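Polymeric immunoglobulin receptor (Mus musculus, PDB 4NOB) probably binds polymeric immunoglobulins for transport across epithelia, this structure being its first V-type immunoglobulin-like domain. Local coordinates at residues A[22-27]-A[79-84]; A[11-16]-A[108-113]; A[39-44]-A[92-97]; A[16-21]-A[85-90]. All blocks are in the same frame, centred on the assembly; numbering follows the deposited sequence.

Interaction 1: A[22-27]-A[79-84]; sequences VSITCY and FVINIE. With NAG (2-acetamido-2-deoxy-beta-D-glucopyranose), chain B; EDO (1,2-ethanediol), chain F.
Ile24 lies opposite Ile81 as an antiparallel hydrogen-bonded pair: Ile24 N donates to Ile81 O over 2.8 Å, and Ile24 O accepts from Ile81 N. From CB, which rests 3.7 Å from Ile81 O, the Ile24 side chain forks. CG2 meets CD1 of Ile81 at 4.2 Å, whereas CG1 faces an ethanediol carbon; beyond it CD1 comes within 4.4 Å of Ile83 CD1 and packs on the Trp41 indole. Branched aliphatics suit this inner face of the immunoglobulin sandwich, where Cys26, joined to Cys96 by the disulfide between the two sheets, also sets its CB over one face of the Phe79 ring, 3.8 Å from CE1. The opposite face of the sheet carries Ser23, Thr25, Val80 and Asn82 and is more mixed. Ser23 OG, anti to its backbone N (chi1 -174°), donates to Asn82 OD1 at 2.8 Å. An alanine in place of Asn82 would probably leave the Ser23 hydroxyl without this acceptor. Thr25 OG1 lies against Val80 CG2.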
loop_
_atom_site.group_PDB
_atom_site.type_symbol
_atom_site.label_atom_id
_atom_site.label_comp_id
_atom_site.label_asym_id
_atom_site.label_seq_id
_atom_site.Cartn_x
_atom_site.Cartn_y
_atom_site.Cartn_z
ATOM N N VAL A 22 10.162 -1.294 -1.270
ATOM C CA VAL A 22 9.316 -2.386 -0.874
ATOM C C VAL A 22 8.261 -2.701 -1.933
ATOM O O VAL A 22 7.958 -1.883 -2.791
ATOM C CB VAL A 22 8.591 -2.190 0.428
ATOM C CG1 VAL A 22 9.558 -2.164 1.595
ATOM C CG2 VAL A 22 7.718 -0.963 0.341
ATOM N N SER A 23 7.781 -3.963 -1.925
ATOM C CA SER A 23 6.753 -4.419 -2.833
ATOM C C SER A 23 5.733 -5.133 -2.057
ATOM O O SER A 23 6.025 -6.269 -1.548
ATOM C CB SER A 23 7.340 -5.328 -3.867
ATOM O OG SER A 23 6.474 -5.725 -4.879
ATOM N N ILE A 24 4.585 -4.492 -1.856
ATOM C CA ILE A 24 3.546 -4.985 -0.900
ATOM C C ILE A 24 2.433 -5.605 -1.668
ATOM O O ILE A 24 1.802 -4.941 -2.472
ATOM C CB ILE A 24 3.037 -3.823 -0.106
ATOM C CG1 ILE A 24 4.177 -3.321 0.855
ATOM C CG2 ILE A 24 1.776 -4.133 0.696
ATOM C CD1 ILE A 24 3.946 -1.989 1.444
ATOM N N THR A 25 2.192 -6.914 -1.510
ATOM C CA THR A 25 1.141 -7.646 -2.194
ATOM C C THR A 25 -0.057 -7.774 -1.291
ATOM O O THR A 25 0.027 -8.168 -0.127
ATOM C CB THR A 25 1.538 -9.087 -2.584
ATOM O OG1 THR A 25 2.586 -8.964 -3.575
ATOM C CG2 THR A 25 0.397 -9.864 -3.128
ATOM N N CYS A 26 -1.178 -7.304 -1.793
ATOM C CA CYS A 26 -2.516 -7.480 -1.145
ATOM C C CYS A 26 -3.335 -8.425 -2.005
ATOM O O CYS A 26 -3.419 -8.296 -3.222
ATOM C CB CYS A 26 -3.188 -6.189 -0.876
ATOM S SG CYS A 26 -2.266 -5.320 0.516
ATOM N N TYR A 27 -4.035 -9.363 -1.324
ATOM C CA TYR A 27 -4.866 -10.398 -1.878
ATOM C C TYR A 27 -6.326 -10.052 -1.633
ATOM O O TYR A 27 -6.690 -9.579 -0.568
ATOM C CB TYR A 27 -4.600 -11.701 -1.146
ATOM C CG TYR A 27 -3.226 -12.261 -1.330
ATOM C CD1 TYR A 27 -2.185 -11.841 -0.509
ATOM C CD2 TYR A 27 -2.971 -13.266 -2.206
ATOM C CE1 TYR A 27 -0.864 -12.419 -0.656
ATOM C CE2 TYR A 27 -1.709 -13.801 -2.331
ATOM C CZ TYR A 27 -0.690 -13.371 -1.537
ATOM O OH TYR A 27 0.574 -14.066 -1.654
ATOM N N PHE A 79 -3.116 -7.339 -5.963
ATOM C CA PHE A 79 -2.440 -6.128 -6.482
ATOM C C PHE A 79 -1.212 -5.829 -5.654
ATOM O O PHE A 79 -1.073 -6.338 -4.535
ATOM C CB PHE A 79 -3.386 -4.874 -6.516
ATOM C CG PHE A 79 -3.925 -4.360 -5.197
ATOM C CD1 PHE A 79 -4.984 -5.007 -4.579
ATOM C CD2 PHE A 79 -3.420 -3.154 -4.626
ATOM C CE1 PHE A 79 -5.480 -4.524 -3.365
ATOM C CE2 PHE A 79 -3.977 -2.699 -3.459
ATOM C CZ PHE A 79 -4.991 -3.338 -2.883
ATOM N N VAL A 80 -0.285 -5.102 -6.255
ATOM C CA VAL A 80 1.018 -4.820 -5.648
ATOM C C VAL A 80 1.223 -3.304 -5.558
ATOM O O VAL A 80 0.902 -2.597 -6.527
ATOM C CB VAL A 80 2.132 -5.508 -6.378
ATOM C CG1 VAL A 80 3.454 -5.271 -5.738
ATOM C CG2 VAL A 80 1.873 -6.971 -6.495
ATOM N N ILE A 81 1.721 -2.871 -4.404
ATOM C CA ILE A 81 2.135 -1.504 -4.234
ATOM C C ILE A 81 3.628 -1.483 -4.090
ATOM O O ILE A 81 4.197 -2.067 -3.176
ATOM C CB ILE A 81 1.471 -0.908 -2.962
ATOM C CG1 ILE A 81 -0.041 -1.039 -2.982
ATOM C CG2 ILE A 81 1.856 0.537 -2.822
ATOM C CD1 ILE A 81 -0.598 -1.961 -1.958
ATOM N N ASN A 82 4.272 -0.825 -5.033
ATOM C CA ASN A 82 5.755 -0.645 -5.002
ATOM C C ASN A 82 6.072 0.750 -4.554
ATOM O O ASN A 82 5.496 1.711 -5.084
ATOM C CB ASN A 82 6.306 -0.903 -6.397
ATOM C CG ASN A 82 6.208 -2.361 -6.847
ATOM O OD1 ASN A 82 6.296 -3.235 -6.052
ATOM N ND2 ASN A 82 6.048 -2.556 -8.110
ATOM N N ILE A 83 6.929 0.879 -3.571
ATOM C CA ILE A 83 7.337 2.152 -2.985
ATOM C C ILE A 83 8.822 2.167 -2.880
ATOM O O ILE A 83 9.389 1.289 -2.266
ATOM C CB ILE A 83 6.701 2.444 -1.593
ATOM C CG1 ILE A 83 5.179 2.053 -1.556
ATOM C CG2 ILE A 83 6.894 3.909 -1.266
ATOM C CD1 ILE A 83 4.689 2.033 -0.156
ATOM N N GLU A 84 9.435 3.160 -3.475
ATOM C CA GLU A 84 10.881 3.269 -3.585
ATOM C C GLU A 84 11.405 4.477 -2.834
ATOM O O GLU A 84 10.685 5.349 -2.423
ATOM C CB GLU A 84 11.357 3.276 -5.042
ATOM C CG GLU A 84 10.717 2.119 -5.767
ATOM C CD GLU A 84 10.254 2.330 -7.142
ATOM O OE1 GLU A 84 10.510 3.470 -7.678
ATOM O OE2 GLU A 84 9.669 1.274 -7.672
HETATM C C1 NAG B . 0.518 -12.611 -9.544
HETATM C C2 NAG B . 1.755 -13.064 -8.785
HETATM C C3 NAG B . 2.978 -12.206 -9.136
HETATM C C4 NAG B . 3.146 -12.194 -10.629
HETATM C C5 NAG B . 1.831 -11.683 -11.206
HETATM C C6 NAG B . 1.902 -11.615 -12.754
HETATM C C7 NAG B . 1.408 -13.982 -6.516
HETATM C C8 NAG B . 1.125 -13.686 -5.044
HETATM N N2 NAG B . 1.437 -12.936 -7.357
HETATM O O3 NAG B . 4.140 -12.835 -8.554
HETATM O O4 NAG B . 4.226 -11.304 -11.063
HETATM O O5 NAG B . 0.809 -12.618 -10.923
HETATM O O6 NAG B . 2.273 -12.918 -13.276
HETATM O O7 NAG B . 1.500 -15.157 -6.911
HETATM C C1 EDO F . 8.472 -6.165 1.446
HETATM O O1 EDO F . 8.923 -5.748 0.130
HETATM C C2 EDO F . 6.976 -5.922 1.512
HETATM O O2 EDO F . 6.100 -7.056 1.763
HETATM O O HOH W 1 9.531 -2.445 -5.002
#

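Interaction 2: A[11-16]-A[108-113]; sequences PQEVSS and DVSLEV. With MG (magnesium ion), chain C.
Val14 sits beside Leu111 in a parallel pairing and fits its forked side chain between two aliphatic neighbours on the other strand. CG1, anti to the backbone N (chi1 176°), touches Leu111 CD1 at 3.7 Å, while CG2 meets Val109 CG1 at 3.9 Å. A beta-branched residue suits this place because each methyl has its own partner and the shape favours an extended backbone. The main chain of Val14 is gripped at both ends: its N donates to Ser110 O over 2.8 Å, and its O accepts from Glu112 N over 2.9 Å. Two residues on, Ser16 N donates to Glu112 O, and Ser16, a small residue, takes a buried position with CB near Val113 CG2. On the opposite face Glu112 packs its CB near Val14 O, then turns at CD (chi2 67°) and leads its carboxylate off to magnesium. OE2 binds the ion at 2.1 Å, with four waters also in its coordination, and hydrogen-bonds Ser114 OG; OE1 accepts from one of those waters. Parallel pairing of the first and last strands is characteristic of V-set domains, as of the related I-set. Strand 105-114 pairs parallel with strand 13-17 and antiparallel with strand 92-98, while Pro11, Val14 and Ser16 pack toward strand 22-27 of the facing sheet.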
loop_
_atom_site.group_PDB
_atom_site.type_symbol
_atom_site.label_atom_id
_atom_site.label_comp_id
_atom_site.label_asym_id
_atom_site.label_seq_id
_atom_site.Cartn_x
_atom_site.Cartn_y
_atom_site.Cartn_z
ATOM N N PRO A 11 0.827 -7.993 4.108
ATOM C CA PRO A 11 1.855 -8.122 5.141
ATOM C C PRO A 11 1.487 -7.201 6.318
ATOM O O PRO A 11 1.430 -5.984 6.202
ATOM C CB PRO A 11 3.076 -7.604 4.423
ATOM C CG PRO A 11 2.567 -6.618 3.407
ATOM C CD PRO A 11 1.175 -6.990 3.098
ATOM N N GLN A 12 1.291 -7.757 7.497
ATOM C CA GLN A 12 0.871 -7.009 8.664
ATOM C C GLN A 12 1.929 -5.964 9.032
ATOM O O GLN A 12 1.596 -4.862 9.436
ATOM C CB GLN A 12 0.657 -8.002 9.829
ATOM C CG GLN A 12 0.228 -7.343 11.127
ATOM C CD GLN A 12 0.112 -8.343 12.293
ATOM O OE1 GLN A 12 0.213 -9.574 12.080
ATOM N NE2 GLN A 12 0.050 -7.831 13.475
ATOM N N GLU A 13 3.211 -6.345 8.962
ATOM C CA GLU A 13 4.283 -5.449 9.219
ATOM C C GLU A 13 5.302 -5.581 8.171
ATOM O O GLU A 13 5.616 -6.682 7.675
ATOM C CB GLU A 13 4.859 -5.744 10.598
ATOM C CG GLU A 13 5.733 -4.583 11.042
ATOM C CD GLU A 13 7.179 -4.909 11.014
ATOM O OE1 GLU A 13 7.561 -5.767 10.180
ATOM O OE2 GLU A 13 7.926 -4.291 11.839
ATOM N N VAL A 14 5.738 -4.428 7.644
ATOM C CA VAL A 14 6.791 -4.361 6.655
ATOM C C VAL A 14 7.935 -3.542 7.229
ATOM O O VAL A 14 7.699 -2.456 7.703
ATOM C CB VAL A 14 6.308 -3.682 5.348
ATOM C CG1 VAL A 14 7.461 -3.543 4.376
ATOM C CG2 VAL A 14 5.147 -4.501 4.735
ATOM N N SER A 15 9.123 -4.155 7.343
ATOM C CA SER A 15 10.297 -3.463 7.921
ATOM C C SER A 15 11.285 -3.209 6.792
ATOM O O SER A 15 11.555 -4.109 5.990
ATOM C CB SER A 15 10.965 -4.343 8.907
ATOM O OG SER A 15 10.084 -4.585 9.978
ATOM N N SER A 16 11.824 -2.001 6.707
ATOM C CA SER A 16 12.805 -1.620 5.715
ATOM C C SER A 16 13.785 -0.664 6.339
ATOM O O SER A 16 13.690 -0.291 7.535
ATOM C CB SER A 16 12.089 -0.952 4.565
ATOM O OG SER A 16 12.964 -0.966 3.418
ATOM N N ASP A 108 -4.813 -3.670 7.123
ATOM C CA ASP A 108 -3.879 -2.714 7.794
ATOM C C ASP A 108 -2.446 -3.250 7.659
ATOM O O ASP A 108 -2.147 -4.380 8.046
ATOM C CB ASP A 108 -4.222 -2.590 9.255
ATOM C CG ASP A 108 -5.555 -1.936 9.485
ATOM O OD1 ASP A 108 -6.263 -1.415 8.608
ATOM O OD2 ASP A 108 -5.952 -2.068 10.686
ATOM N N VAL A 109 -1.578 -2.358 7.202
ATOM C CA VAL A 109 -0.153 -2.608 7.034
ATOM C C VAL A 109 0.622 -1.597 7.877
ATOM O O VAL A 109 0.436 -0.360 7.704
ATOM C CB VAL A 109 0.219 -2.497 5.565
ATOM C CG1 VAL A 109 1.722 -2.701 5.401
ATOM C CG2 VAL A 109 -0.549 -3.456 4.701
ATOM N N SER A 110 1.522 -2.041 8.756
ATOM C CA SER A 110 2.375 -1.155 9.481
ATOM C C SER A 110 3.730 -1.148 8.762
ATOM O O SER A 110 4.357 -2.183 8.514
ATOM C CB SER A 110 2.549 -1.733 10.847
ATOM O OG SER A 110 3.587 -1.088 11.580
ATOM N N LEU A 111 4.147 0.047 8.313
ATOM C CA LEU A 111 5.418 0.150 7.598
ATOM C C LEU A 111 6.412 0.826 8.556
ATOM O O LEU A 111 6.149 1.938 9.035
ATOM C CB LEU A 111 5.222 0.984 6.327
ATOM C CG LEU A 111 6.451 1.299 5.506
ATOM C CD1 LEU A 111 7.177 0.055 5.052
ATOM C CD2 LEU A 111 6.071 2.227 4.336
ATOM N N GLU A 112 7.546 0.183 8.783
ATOM C CA GLU A 112 8.600 0.745 9.599
ATOM C C GLU A 112 9.818 0.931 8.720
ATOM O O GLU A 112 10.337 -0.053 8.181
ATOM C CB GLU A 112 8.997 -0.135 10.794
ATOM C CG GLU A 112 10.324 0.345 11.440
ATOM C CD GLU A 112 10.308 1.733 12.146
ATOM O OE1 GLU A 112 9.213 2.221 12.541
ATOM O OE2 GLU A 112 11.442 2.314 12.344
ATOM N N VAL A 113 10.294 2.133 8.599
ATOM C CA VAL A 113 11.510 2.396 7.857
ATOM C C VAL A 113 12.556 2.932 8.874
ATOM O O VAL A 113 12.424 4.021 9.380
ATOM C CB VAL A 113 11.327 3.401 6.722
ATOM C CG1 VAL A 113 12.607 3.652 5.967
ATOM C CG2 VAL A 113 10.249 2.959 5.768
HETATM MG MG MG C . 11.970 4.034 13.479
HETATM O O HOH W 2 -0.641 -3.898 10.907
HETATM O O HOH W 3 10.085 4.668 13.520
HETATM O O HOH W 4 12.604 5.076 11.952
HETATM O O HOH W 5 13.812 3.010 13.578
HETATM O O HOH W 6 11.670 2.823 15.218
#

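Interaction 3: A[39-44]-A[92-97]; sequences KYWCRQ and GSYKCG. With EDO (1,2-ethanediol), chain E.
Lys39 brings its CA within 3.3 Å of Gly97 O, and the next residue, Tyr40, donates its N to that same oxygen. The Tyr40 ring folds back over the Gly97 backbone, whose CA lies 3.8 Å from the ring centroid; glycine suits the spot, since a CB would collide with the ring. Trp41 turns inward, CG anti to the backbone N (chi1 172°), and Tyr94 CB sits over its six-membered ring, Trp41 CH2 to Tyr94 CB 3.4 Å. The two aromatic planes are nearly parallel, 6° apart, but slid so that they barely overlap. On the other face Cys42 SG, disulfide-bonded to Cys50, touches Lys95 CB at 3.7 Å. Arg43 extends across Tyr94, its CG 4.2 Å from the ring centroid over one face, and NH1 reaches Asp89 O. Gln44 N donates to Ser93 O at 2.8 Å. Tyr94 OH hydrogen-bonds to Asp90 O, the tyrosine corner of immunoglobulin domains. Strand 39-44 pairs also with strands 50-52 and 54-55, and Trp41 packs against Ile81 and Ile83 of the facing strand 78-83.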
loop_
_atom_site.group_PDB
_atom_site.type_symbol
_atom_site.label_atom_id
_atom_site.label_comp_id
_atom_site.label_asym_id
_atom_site.label_seq_id
_atom_site.Cartn_x
_atom_site.Cartn_y
_atom_site.Cartn_z
ATOM N N LYS A 39 -8.630 -0.093 -6.589
ATOM C CA LYS A 39 -7.681 -0.472 -5.583
ATOM C C LYS A 39 -7.000 0.753 -5.067
ATOM O O LYS A 39 -6.704 1.705 -5.802
ATOM C CB LYS A 39 -6.595 -1.361 -6.188
ATOM C CG LYS A 39 -7.021 -2.444 -7.135
ATOM C CD LYS A 39 -7.944 -3.472 -6.603
ATOM C CE LYS A 39 -8.353 -4.614 -7.499
ATOM N NZ LYS A 39 -8.935 -4.134 -8.765
ATOM N N TYR A 40 -6.616 0.721 -3.779
ATOM C CA TYR A 40 -5.929 1.891 -3.179
ATOM C C TYR A 40 -4.916 1.491 -2.130
ATOM O O TYR A 40 -4.995 0.426 -1.527
ATOM C CB TYR A 40 -6.947 2.901 -2.595
ATOM C CG TYR A 40 -7.763 2.376 -1.472
ATOM C CD1 TYR A 40 -7.278 2.330 -0.158
ATOM C CD2 TYR A 40 -9.023 1.828 -1.660
ATOM C CE1 TYR A 40 -8.030 1.794 0.859
ATOM C CE2 TYR A 40 -9.735 1.288 -0.629
ATOM C CZ TYR A 40 -9.228 1.255 0.647
ATOM O OH TYR A 40 -9.967 0.785 1.743
ATOM N N TRP A 41 -4.026 2.438 -1.860
ATOM C CA TRP A 41 -3.070 2.421 -0.781
ATOM C C TRP A 41 -3.242 3.797 -0.127
ATOM O O TRP A 41 -3.083 4.815 -0.768
ATOM C CB TRP A 41 -1.674 2.215 -1.288
ATOM C CG TRP A 41 -0.543 2.345 -0.333
ATOM C CD1 TRP A 41 0.364 3.371 -0.312
ATOM C CD2 TRP A 41 -0.145 1.433 0.711
ATOM N NE1 TRP A 41 1.298 3.189 0.679
ATOM C CE2 TRP A 41 1.034 1.961 1.285
ATOM C CE3 TRP A 41 -0.650 0.222 1.187
ATOM C CZ2 TRP A 41 1.733 1.317 2.301
ATOM C CZ3 TRP A 41 0.046 -0.406 2.185
ATOM C CH2 TRP A 41 1.226 0.144 2.718
ATOM N N CYS A 42 -3.439 3.796 1.180
ATOM C CA CYS A 42 -3.690 5.045 1.939
ATOM C C CYS A 42 -2.934 5.001 3.279
ATOM O O CYS A 42 -2.623 3.947 3.807
ATOM C CB CYS A 42 -5.185 5.257 2.143
ATOM S SG CYS A 42 -6.043 4.020 3.131
ATOM N N ARG A 43 -2.647 6.205 3.804
ATOM C CA ARG A 43 -2.009 6.370 5.109
ATOM C C ARG A 43 -2.995 6.874 6.126
ATOM O O ARG A 43 -3.717 7.820 5.880
ATOM C CB ARG A 43 -0.871 7.427 4.986
ATOM C CG ARG A 43 -0.038 7.556 6.267
ATOM C CD ARG A 43 1.292 8.378 6.078
ATOM N NE ARG A 43 2.117 8.221 7.286
ATOM C CZ ARG A 43 3.380 8.469 7.313
ATOM N NH1 ARG A 43 4.027 8.875 6.267
ATOM N NH2 ARG A 43 4.003 8.366 8.477
ATOM N N GLN A 44 -3.073 6.123 7.218
ATOM C CA GLN A 44 -3.920 6.522 8.337
ATOM C C GLN A 44 -3.346 7.710 9.052
ATOM O O GLN A 44 -2.156 7.809 9.376
ATOM C CB GLN A 44 -3.973 5.356 9.326
ATOM C CG GLN A 44 -4.529 4.091 8.782
ATOM C CD GLN A 44 -5.255 3.238 9.791
ATOM O OE1 GLN A 44 -6.375 3.588 10.177
ATOM N NE2 GLN A 44 -4.643 2.109 10.207
ATOM N N GLY A 92 4.755 4.496 9.190
ATOM C CA GLY A 92 3.364 4.850 9.507
ATOM C C GLY A 92 2.485 3.610 9.421
ATOM O O GLY A 92 2.894 2.476 9.216
ATOM N N SER A 93 1.211 3.924 9.570
ATOM C CA SER A 93 0.072 2.967 9.549
ATOM C C SER A 93 -0.700 3.238 8.262
ATOM O O SER A 93 -1.082 4.358 7.988
ATOM C CB SER A 93 -0.853 3.196 10.744
ATOM O OG SER A 93 -0.151 2.917 11.942
ATOM N N TYR A 94 -0.810 2.192 7.456
ATOM C CA TYR A 94 -1.413 2.231 6.114
ATOM C C TYR A 94 -2.503 1.202 5.954
ATOM O O TYR A 94 -2.634 0.255 6.739
ATOM C CB TYR A 94 -0.300 2.004 5.059
ATOM C CG TYR A 94 0.781 3.045 5.049
ATOM C CD1 TYR A 94 1.837 2.982 5.920
ATOM C CD2 TYR A 94 0.760 4.053 4.136
ATOM C CE1 TYR A 94 2.827 3.975 5.926
ATOM C CE2 TYR A 94 1.777 5.019 4.086
ATOM C CZ TYR A 94 2.818 4.960 4.972
ATOM O OH TYR A 94 3.841 5.897 4.883
ATOM N N LYS A 95 -3.251 1.346 4.842
ATOM C CA LYS A 95 -4.173 0.314 4.421
ATOM C C LYS A 95 -4.039 0.044 2.916
ATOM O O LYS A 95 -3.827 1.009 2.180
ATOM C CB LYS A 95 -5.649 0.664 4.744
ATOM C CG LYS A 95 -5.966 0.837 6.187
ATOM C CD LYS A 95 -7.433 1.188 6.322
ATOM C CE LYS A 95 -7.744 1.663 7.723
ATOM N NZ LYS A 95 -7.599 0.603 8.760
ATOM N N CYS A 96 -4.115 -1.203 2.539
ATOM C CA CYS A 96 -4.412 -1.521 1.138
ATOM C C CYS A 96 -5.873 -1.927 1.069
ATOM O O CYS A 96 -6.360 -2.574 2.005
ATOM C CB CYS A 96 -3.499 -2.587 0.579
ATOM S SG CYS A 96 -3.692 -4.181 1.406
ATOM N N GLY A 97 -6.601 -1.568 0.036
ATOM C CA GLY A 97 -7.961 -1.888 -0.049
ATOM C C GLY A 97 -8.580 -1.809 -1.400
ATOM O O GLY A 97 -7.976 -1.397 -2.403
HETATM C C1 EDO E . 4.707 9.809 2.446
HETATM O O1 EDO E . 5.387 9.615 3.705
HETATM C C2 EDO E . 3.383 9.179 2.564
HETATM O O2 EDO E . 2.595 9.839 3.561
HETATM O O HOH W 7 0.379 6.778 9.739
HETATM O O HOH W 8 -2.732 0.412 9.525
#

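Interaction 4: A[16-21]-A[85-90]; sequences SIEGDS and QLTQDD. With EDO (1,2-ethanediol), chain E.
Gly19 N donates to Leu86 O over 2.8 Å and Leu86 N to Asp20 O over 3.0 Å, two backbone bonds that clip the type II turn of Ile17 to Asp20 onto residues 85-90. Glycine suits the third place of that turn, where its backbone angles would jam a CB against the preceding carbonyl. Glu18 reaches over, CG anti to the carbonyl carbon (chi1 -63°): its OE2 takes the N-H of Gln88 at 2.8 Å, nearly straight at 171°, through the anti lone pair, and lies 3.2 Å from Thr87 CB. An alanine at Glu18 would probably leave the Gln88 N-H without this acceptor and hold the two turns together less firmly. Leu86 presses CG to 3.2 Å from Asp20 O and packs inward on Val22 and Val113, a buried place for an aliphatic chain. Thr87 OG1 accepts from Asp89 N in an ST turn, and Asp90 OD2 accepts from Thr87 N. This 3-10 turn before strand 92-98, its Asp90 salt-bridged to Arg67, is characteristic of V-set immunoglobulin domains.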
loop_
_atom_site.group_PDB
_atom_site.type_symbol
_atom_site.label_atom_id
_atom_site.label_comp_id
_atom_site.label_asym_id
_atom_site.label_seq_id
_atom_site.Cartn_x
_atom_site.Cartn_y
_atom_site.Cartn_z
ATOM N N SER A 16 11.824 -2.001 6.707
ATOM C CA SER A 16 12.805 -1.620 5.715
ATOM C C SER A 16 13.785 -0.664 6.339
ATOM O O SER A 16 13.690 -0.291 7.535
ATOM C CB SER A 16 12.089 -0.952 4.565
ATOM O OG SER A 16 12.964 -0.966 3.418
ATOM N N ILE A 17 14.793 -0.294 5.542
ATOM C CA ILE A 17 15.791 0.697 5.880
ATOM C C ILE A 17 15.733 1.827 4.890
ATOM O O ILE A 17 15.401 1.660 3.690
ATOM C CB ILE A 17 17.178 0.032 5.829
ATOM C CG1 ILE A 17 17.255 -1.149 6.833
ATOM C CG2 ILE A 17 18.260 1.006 6.118
ATOM C CD1 ILE A 17 17.050 -0.719 8.244
ATOM N N GLU A 18 16.116 3.008 5.313
ATOM C CA GLU A 18 16.165 4.170 4.428
ATOM C C GLU A 18 16.964 3.906 3.181
ATOM O O GLU A 18 18.060 3.335 3.242
ATOM C CB GLU A 18 16.775 5.435 5.062
ATOM C CG GLU A 18 16.115 6.088 6.231
ATOM C CD GLU A 18 16.326 7.597 6.162
ATOM O OE1 GLU A 18 17.522 8.030 5.994
ATOM O OE2 GLU A 18 15.373 8.348 6.359
ATOM N N GLY A 19 16.340 4.233 2.062
ATOM C CA GLY A 19 16.924 3.977 0.726
ATOM C C GLY A 19 16.382 2.790 0.006
ATOM O O GLY A 19 16.562 2.728 -1.240
ATOM N N ASP A 20 15.793 1.837 0.732
ATOM C CA ASP A 20 15.261 0.621 0.259
ATOM C C ASP A 20 13.970 0.938 -0.545
ATOM O O ASP A 20 13.324 2.035 -0.438
ATOM C CB ASP A 20 14.819 -0.306 1.393
ATOM C CG ASP A 20 15.885 -1.159 2.063
ATOM O OD1 ASP A 20 17.021 -1.142 1.652
ATOM O OD2 ASP A 20 15.407 -1.923 3.042
ATOM N N SER A 21 13.509 -0.109 -1.227
ATOM C CA SER A 21 12.232 -0.254 -1.872
ATOM C C SER A 21 11.496 -1.396 -1.225
ATOM O O SER A 21 12.097 -2.399 -0.745
ATOM C CB SER A 21 12.432 -0.593 -3.326
ATOM O OG SER A 21 13.119 0.377 -4.086
ATOM N N GLN A 85 12.725 4.528 -2.680
ATOM C CA GLN A 85 13.384 5.691 -2.052
ATOM C C GLN A 85 12.806 5.985 -0.690
ATOM O O GLN A 85 12.502 7.094 -0.350
ATOM C CB GLN A 85 13.333 6.908 -2.965
ATOM C CG GLN A 85 14.037 6.612 -4.264
ATOM C CD GLN A 85 13.976 7.789 -5.200
ATOM O OE1 GLN A 85 14.450 8.878 -4.842
ATOM N NE2 GLN A 85 13.306 7.615 -6.372
ATOM N N LEU A 86 12.633 4.919 0.105
ATOM C CA LEU A 86 12.024 5.064 1.416
ATOM C C LEU A 86 12.856 5.906 2.309
ATOM O O LEU A 86 14.103 5.882 2.239
ATOM C CB LEU A 86 11.749 3.711 2.026
ATOM C CG LEU A 86 10.719 2.864 1.314
ATOM C CD1 LEU A 86 10.708 1.488 1.824
ATOM C CD2 LEU A 86 9.283 3.418 1.484
ATOM N N THR A 87 12.213 6.649 3.156
ATOM C CA THR A 87 12.914 7.292 4.277
ATOM C C THR A 87 12.151 7.022 5.560
ATOM O O THR A 87 11.032 6.471 5.625
ATOM C CB THR A 87 13.077 8.806 4.107
ATOM O OG1 THR A 87 11.850 9.456 4.445
ATOM C CG2 THR A 87 13.546 9.134 2.730
ATOM N N GLN A 88 12.761 7.395 6.719
ATOM C CA GLN A 88 12.087 7.285 7.966
ATOM C C GLN A 88 10.721 7.953 7.997
ATOM O O GLN A 88 9.827 7.520 8.718
ATOM C CB GLN A 88 12.932 7.751 9.125
ATOM C CG GLN A 88 14.228 7.044 9.346
ATOM C CD GLN A 88 14.980 7.697 10.448
ATOM O OE1 GLN A 88 15.704 8.749 10.153
ATOM N NE2 GLN A 88 14.956 7.155 11.566
ATOM N N ASP A 89 10.536 8.997 7.205
ATOM C CA ASP A 89 9.259 9.717 7.147
ATOM C C ASP A 89 8.102 8.870 6.518
ATOM O O ASP A 89 6.928 9.179 6.711
ATOM C CB ASP A 89 9.413 11.076 6.455
ATOM C CG ASP A 89 10.317 12.011 7.211
ATOM O OD1 ASP A 89 10.558 11.808 8.390
ATOM O OD2 ASP A 89 10.745 12.966 6.540
ATOM N N ASP A 90 8.444 7.796 5.860
ATOM C CA ASP A 90 7.452 6.797 5.345
ATOM C C ASP A 90 6.925 5.872 6.442
ATOM O O ASP A 90 5.898 5.209 6.241
ATOM C CB ASP A 90 8.020 5.998 4.235
ATOM C CG ASP A 90 8.248 6.818 2.972
ATOM O OD1 ASP A 90 7.214 7.389 2.464
ATOM O OD2 ASP A 90 9.391 6.956 2.486
HETATM C C1 EDO E . 4.707 9.809 2.446
HETATM O O1 EDO E . 5.387 9.615 3.705
HETATM C C2 EDO E . 3.383 9.179 2.564
HETATM O O2 EDO E . 2.595 9.839 3.561
HETATM O O HOH W 9 14.742 2.500 -3.394
#

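From the N terminus, residues 11-16 open the widest loop, which interaction 2 closes only at strand 105-114, so the other three contacts nest inside it. Ser16 hands on directly to interaction 4, whose loop ends at residues 85-90, and interaction 1 nests within that in turn, joining the next strand, 22-27, to 79-84. Interaction 3 starts inside both of these loops and ends beyond them, so it crosses interactions 1 and 4. Interaction 1 belongs to one sheet of the sandwich, interactions 2 and 3 to the other; the Cys26-Cys96 disulfide and Trp41 bridge them. Interaction 4 ties turns together at one end, where Asp89 O meets Arg43.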